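Local structure of ATP:cob(I)alamin adenosyltransferase (Salmonella enterica subsp. enterica serovar Livingstone, 5CX7) at the interface of chains A and B. The protein binds heme through bis-histidine ligation in its C-terminal domain, the part crystallised here, and as a whole enzyme converts cob(I)alamin to adenosylcobalamin. Residues are numbered along the deposited sequence; one frame, centred on the assembly and turned at random. Chains: chain A/B, ATP:cob(I)alamin adenosyltransferase.

The interface of chains A and B. Residues chain A 58, 62; chain B 68, 72-73, 93, 96-97, 101.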
loop_
_atom_site.group_PDB
_atom_site.type_symbol
_atom_site.label_atom_id
_atom_site.label_comp_id
_atom_site.label_asym_id
_atom_site.label_seq_id
_atom_site.Cartn_x
_atom_site.Cartn_y
_atom_site.Cartn_z
ATOM N N VAL A 58 -14.509 9.711 8.115
ATOM C CA VAL A 58 -14.519 8.322 7.580
ATOM C C VAL A 58 -15.411 8.216 6.362
ATOM O O VAL A 58 -15.165 7.402 5.495
ATOM C CB VAL A 58 -14.902 7.258 8.599
ATOM C CG1 VAL A 58 -13.828 7.144 9.669
ATOM C CG2 VAL A 58 -16.319 7.492 9.185
ATOM N N LEU A 62 -15.852 5.860 3.079
ATOM C CA LEU A 62 -16.936 4.885 3.083
ATOM C C LEU A 62 -17.932 5.101 1.929
ATOM O O LEU A 62 -18.401 4.111 1.391
ATOM C CB LEU A 62 -17.607 4.822 4.416
ATOM C CG LEU A 62 -16.785 4.309 5.629
ATOM C CD1 LEU A 62 -17.556 4.521 6.866
ATOM C CD2 LEU A 62 -16.372 2.877 5.485
ATOM N N TRP B 68 -6.858 9.875 15.702
ATOM C CA TRP B 68 -7.494 10.106 14.420
ATOM C C TRP B 68 -8.929 9.572 14.413
ATOM O O TRP B 68 -9.860 10.239 13.924
ATOM C CB TRP B 68 -6.671 9.499 13.275
ATOM C CG TRP B 68 -7.216 9.820 11.902
ATOM C CD1 TRP B 68 -7.010 10.988 11.204
ATOM C CD2 TRP B 68 -8.181 9.090 11.136
ATOM N NE1 TRP B 68 -7.650 10.951 10.005
ATOM C CE2 TRP B 68 -8.410 9.828 9.944
ATOM C CE3 TRP B 68 -8.839 7.885 11.321
ATOM C CZ2 TRP B 68 -9.306 9.418 8.933
ATOM C CZ3 TRP B 68 -9.677 7.452 10.326
ATOM C CH2 TRP B 68 -9.932 8.246 9.154
ATOM N N ALA B 72 -12.390 11.276 13.486
ATOM C CA ALA B 72 -12.976 10.805 12.232
ATOM C C ALA B 72 -14.401 10.177 12.428
ATOM O O ALA B 72 -15.159 10.151 11.437
ATOM C CB ALA B 72 -12.036 9.816 11.562
ATOM N N MET B 73 -14.654 9.631 13.622
ATOM C CA MET B 73 -15.932 9.096 14.012
ATOM C C MET B 73 -16.627 9.914 15.077
ATOM O O MET B 73 -17.722 9.550 15.501
ATOM C CB MET B 73 -15.735 7.700 14.441
ATOM C CG MET B 73 -15.197 6.868 13.309
ATOM S SD MET B 73 -16.475 6.075 12.357
ATOM C CE MET B 73 -17.502 5.214 13.321
ATOM N N LEU B 93 -15.572 -2.696 9.969
ATOM C CA LEU B 93 -15.130 -1.332 9.794
ATOM C C LEU B 93 -13.651 -1.167 9.756
ATOM O O LEU B 93 -13.149 -0.411 8.932
ATOM C CB LEU B 93 -15.712 -0.463 10.947
ATOM C CG LEU B 93 -15.448 1.037 10.826
ATOM C CD1 LEU B 93 -16.283 1.636 9.692
ATOM C CD2 LEU B 93 -15.762 1.705 12.132
ATOM N N HIS B 96 -12.589 -2.087 6.387
ATOM C CA HIS B 96 -13.129 -1.107 5.353
ATOM C C HIS B 96 -12.285 0.147 5.269
ATOM O O HIS B 96 -12.124 0.686 4.217
ATOM C CB HIS B 96 -14.517 -0.691 5.666
ATOM C CG HIS B 96 -15.488 -1.804 5.833
ATOM N ND1 HIS B 96 -16.517 -1.754 6.733
ATOM C CD2 HIS B 96 -15.560 -3.015 5.257
ATOM C CE1 HIS B 96 -17.223 -2.864 6.658
ATOM N NE2 HIS B 96 -16.646 -3.656 5.784
ATOM N N LEU B 97 -11.761 0.601 6.408
ATOM C CA LEU B 97 -10.909 1.720 6.477
ATOM C C LEU B 97 -9.395 1.417 6.456
ATOM O O LEU B 97 -8.614 2.279 6.879
ATOM C CB LEU B 97 -11.338 2.527 7.735
ATOM C CG LEU B 97 -12.770 3.078 7.564
ATOM C CD1 LEU B 97 -13.221 3.708 8.826
ATOM C CD2 LEU B 97 -12.858 4.068 6.414
ATOM N N VAL B 101 -8.791 3.059 11.607
ATOM C CA VAL B 101 -9.571 3.171 12.805
ATOM C C VAL B 101 -9.208 2.067 13.832
ATOM O O VAL B 101 -8.965 0.946 13.416
ATOM C CB VAL B 101 -11.072 3.171 12.601
ATOM C CG1 VAL B 101 -11.444 4.414 11.794
ATOM C CG2 VAL B 101 -11.605 1.897 11.987
#
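A:Val58 and A:Leu62 press into an apolar groove on chain B, forming a small hydrophobic patch between two copies of the same protein. The patch helps to join neighbouring subunits in the deposited eight-chain assembly; the structure alone does not show whether this pairing exists in solution. A:Val58 is the knob. Its CG1 methyl points into the groove and lies 3.6 Å from CD1 of B:Leu97. On another flank the same CG1 meets the methyl CB of B:Ala72 at 3.7 Å. The indole of B:Trp68 reaches CG1 more loosely, through CH2 at 4.1 Å. The other branch, CG2, packs against the thioether SD of B:Met73 at 3.5 Å. With chi1 at -67°, CG2 sits between the backbone N and the carbonyl carbon, while CG1 lies beside N. The sulfur of B:Met73 lies close to both methyls, but nearer CG2. The bend at chi2 (-92°) turns this sulfur toward the valine, and the two side chains cross at about a right angle. B:Leu97 serves both residues of chain A: its CD1 touches A:Val58, and its CD2 meets CD2 of A:Leu62 at 3.8 Å. This branching divides the leucine between the two partners. CD2 of A:Leu62 also rests on CB of B:His96 at 4.0 Å, so the histidine contributes its aliphatic stem here. Within chain B, the CB of B:Ala72 sits over one face of the B:Trp68 ring, toward its rim, and so bridges the indole and the valine. B:Val101 lies behind the contact, with its CG1 at the ring edge. The polar contribution is slight: the backbone N of A:Val58 makes a weak hydrogen bond to the carbonyl O of B:Ala72 at 3.4 Å. A:Val58 immediately precedes helix 59-72, which carries A:Leu62, whereas the chain B groove combines the C-terminal part of helix 59-73, the short helix 93-96 and the following loop.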